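Local coordinates for hydrolase (Thermus thermophilus, PDB 1UFO), which is probably a hydrolase of the alpha/beta hydrolase fold, its natural substrate not established, at residues M1-T9 and L16-K24. Sequence-based numbering, arbitrary orientation. Where two conformers were deposited one is given.
Sequences MRVRTERLT and LARIPEAPK
Arg2 and Glu21 grip each other twice where the hairpin of strands 3-10 and 13-20 opens at its free end: the amide N of Arg2 gives a nearly straight bond (175°) to Glu21 OE1, 2.9 Å away, and Arg2 O accepts the amide N of Glu21. Glu21 can reach back because its CG stands between its own N and carbonyl carbon (chi1 68°) and the rest of the chain is extended; its carboxylate thus takes over the part of a strand carbonyl. Farther in, Arg4 with Ile19 and Glu6 with Ala17 form antiparallel hydrogen-bonded pairs, the shortest bond running from Ala17 N to Glu6 O (2.7 Å).

On one face, Arg18 lies across Val3, whose CG1 sits over one face of the guanidinium and only 3.2 Å from Arg18 CG. Thr5 OG1 lies at the edge of that group, 3.3 Å from Arg18 CD. The long arginine suits this place, offering methylenes to Val3 while its NH2 forms a salt bridge with Glu49. A leucine here would probably keep some packing on Val3 but leave Glu49 without its cationic mate.

Leu16 CD1 meets Thr5 CG2 at 3.6 Å. On the other face Ile19 CD1 packs against Glu6 CG (3.6 Å), and the small Ala17 takes Leu8 CD1 against its CB (3.8 Å).

Strand 3-10 is the outermost strand at this end of the chain's central sheet; strand 13-20 bonds onward to antiparallel strand 52-56, and Leu16 rests on helix 37-42.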
# COMPACT_ATOMS: atom_id res chain seq x y z
N MSE A 1 -16.82 -5.65 18.33
CA MSE A 1 -17.48 -6.66 17.42
C MSE A 1 -17.28 -8.06 17.98
O MSE A 1 -16.16 -8.50 18.21
CB MSE A 1 -16.85 -6.49 16.01
CG MSE A 1 -17.29 -7.55 14.95
SE MSE A 1 -18.97 -7.00 14.19
CE MSE A 1 -18.55 -6.12 12.62
N ARG A 2 -18.36 -8.79 18.24
CA ARG A 2 -18.19 -10.13 18.73
C ARG A 2 -17.80 -10.94 17.49
O ARG A 2 -18.29 -10.65 16.40
CB ARG A 2 -19.48 -10.64 19.36
CG ARG A 2 -20.01 -9.65 20.39
CD ARG A 2 -21.39 -10.04 20.86
NE ARG A 2 -21.51 -11.39 21.39
CZ ARG A 2 -22.69 -11.85 21.81
NH1 ARG A 2 -23.74 -11.05 21.72
NH2 ARG A 2 -22.83 -13.08 22.30
N VAL A 3 -16.87 -11.86 17.67
CA VAL A 3 -16.39 -12.73 16.58
C VAL A 3 -16.33 -14.12 17.13
O VAL A 3 -15.86 -14.35 18.26
CB VAL A 3 -14.94 -12.36 16.14
CG1 VAL A 3 -14.50 -13.30 15.02
CG2 VAL A 3 -14.90 -10.97 15.69
N ARG A 4 -16.77 -15.11 16.37
CA ARG A 4 -16.69 -16.45 16.88
C ARG A 4 -16.11 -17.34 15.80
O ARG A 4 -16.27 -17.07 14.64
CB ARG A 4 -18.04 -16.98 17.28
CG ARG A 4 -18.97 -17.11 16.12
CD ARG A 4 -20.38 -17.27 16.62
NE ARG A 4 -20.52 -18.27 17.67
CZ ARG A 4 -20.28 -19.57 17.51
NH1 ARG A 4 -20.44 -20.43 18.52
NH2 ARG A 4 -19.86 -20.01 16.34
N THR A 5 -15.46 -18.40 16.22
CA THR A 5 -14.86 -19.31 15.31
C THR A 5 -15.67 -20.55 15.20
O THR A 5 -16.12 -21.09 16.21
CB THR A 5 -13.46 -19.67 15.82
OG1 THR A 5 -12.70 -18.46 15.85
CG2 THR A 5 -12.75 -20.71 14.88
N GLU A 6 -15.90 -21.00 13.98
CA GLU A 6 -16.59 -22.25 13.79
C GLU A 6 -16.16 -22.97 12.56
O GLU A 6 -15.43 -22.41 11.71
CB GLU A 6 -18.11 -22.09 13.76
CG GLU A 6 -18.70 -20.94 13.04
CD GLU A 6 -20.21 -20.87 13.34
OE1 GLU A 6 -20.67 -20.11 14.25
OE2 GLU A 6 -20.94 -21.59 12.69
N ARG A 7 -16.54 -24.25 12.49
CA ARG A 7 -16.24 -25.08 11.32
C ARG A 7 -17.53 -25.24 10.54
O ARG A 7 -18.56 -25.65 11.12
CB ARG A 7 -15.71 -26.47 11.72
CG ARG A 7 -14.45 -26.47 12.65
CD ARG A 7 -13.10 -26.07 11.90
NE ARG A 7 -12.82 -27.11 10.96
CZ ARG A 7 -11.87 -28.02 11.09
NH1 ARG A 7 -11.78 -28.93 10.15
NH2 ARG A 7 -10.97 -27.95 12.08
N LEU A 8 -17.51 -24.90 9.25
CA LEU A 8 -18.68 -25.02 8.39
C LEU A 8 -18.36 -26.06 7.35
O LEU A 8 -17.19 -26.48 7.23
CB LEU A 8 -18.90 -23.73 7.64
CG LEU A 8 -19.03 -22.52 8.53
CD1 LEU A 8 -19.19 -21.30 7.66
CD2 LEU A 8 -20.29 -22.69 9.42
N THR A 9 -19.38 -26.47 6.61
CA THR A 9 -19.21 -27.36 5.48
C THR A 9 -19.64 -26.60 4.24
O THR A 9 -20.77 -26.15 4.18
CB THR A 9 -20.05 -28.67 5.61
OG1 THR A 9 -19.61 -29.38 6.77
CG2 THR A 9 -19.82 -29.56 4.32
N LEU A 16 -12.74 -23.59 8.08
CA LEU A 16 -12.62 -22.80 9.30
C LEU A 16 -13.21 -21.41 9.01
O LEU A 16 -12.90 -20.74 8.00
CB LEU A 16 -11.16 -22.71 9.71
CG LEU A 16 -10.87 -21.86 10.92
CD1 LEU A 16 -11.46 -22.54 12.08
CD2 LEU A 16 -9.30 -21.73 11.15
N ALA A 17 -14.05 -20.95 9.89
CA ALA A 17 -14.65 -19.64 9.70
C ALA A 17 -14.51 -18.73 10.90
O ALA A 17 -14.70 -19.18 12.06
CB ALA A 17 -16.15 -19.76 9.37
N ARG A 18 -14.16 -17.48 10.67
CA ARG A 18 -14.11 -16.51 11.77
C ARG A 18 -15.22 -15.55 11.42
O ARG A 18 -15.17 -14.76 10.47
CB ARG A 18 -12.76 -15.79 11.79
CG ARG A 18 -12.57 -14.96 13.01
CD ARG A 18 -11.79 -15.73 14.16
NE ARG A 18 -11.43 -14.74 15.19
CZ ARG A 18 -10.78 -13.61 14.90
NH1 ARG A 18 -10.42 -13.38 13.61
NH2 ARG A 18 -10.58 -12.65 15.83
N ILE A 19 -16.29 -15.64 12.21
CA ILE A 19 -17.52 -14.94 11.88
C ILE A 19 -17.87 -13.76 12.78
O ILE A 19 -18.16 -13.95 13.97
CB ILE A 19 -18.70 -15.95 11.88
CG1 ILE A 19 -18.36 -17.13 10.95
CG2 ILE A 19 -20.02 -15.21 11.53
CD1 ILE A 19 -19.55 -18.27 10.79
N PRO A 20 -17.90 -12.55 12.22
CA PRO A 20 -18.24 -11.38 13.07
C PRO A 20 -19.75 -11.35 13.22
O PRO A 20 -20.49 -11.89 12.38
CB PRO A 20 -17.70 -10.19 12.30
CG PRO A 20 -17.81 -10.64 10.83
CD PRO A 20 -17.56 -12.16 10.84
N GLU A 21 -20.24 -10.61 14.21
CA GLU A 21 -21.68 -10.62 14.37
C GLU A 21 -22.39 -9.85 13.32
O GLU A 21 -23.58 -10.08 13.07
CB GLU A 21 -22.08 -10.04 15.74
CG GLU A 21 -21.82 -8.57 15.89
CD GLU A 21 -22.04 -8.07 17.35
OE1 GLU A 21 -21.03 -7.72 18.02
OE2 GLU A 21 -23.22 -8.08 17.81
N ALA A 22 -21.67 -8.96 12.61
CA ALA A 22 -22.27 -8.15 11.55
C ALA A 22 -21.40 -8.26 10.29
O ALA A 22 -20.63 -7.35 10.00
CB ALA A 22 -22.39 -6.66 11.92
N PRO A 23 -21.54 -9.36 9.55
CA PRO A 23 -20.70 -9.50 8.31
C PRO A 23 -21.11 -8.62 7.18
O PRO A 23 -22.28 -8.53 6.80
CB PRO A 23 -20.85 -10.97 7.91
CG PRO A 23 -21.43 -11.69 9.15
CD PRO A 23 -22.30 -10.59 9.83
N LYS A 24 -20.13 -7.91 6.61
CA LYS A 24 -20.43 -7.02 5.48
C LYS A 24 -19.80 -7.57 4.16
O LYS A 24 -20.17 -7.11 3.10
CB LYS A 24 -19.90 -5.59 5.71
CG LYS A 24 -18.37 -5.50 5.79
CD LYS A 24 -17.90 -4.09 6.16
CE LYS A 24 -16.34 -4.03 6.20
NZ LYS A 24 -15.98 -2.58 6.50
O HOH W 1 -13.05 -16.29 16.88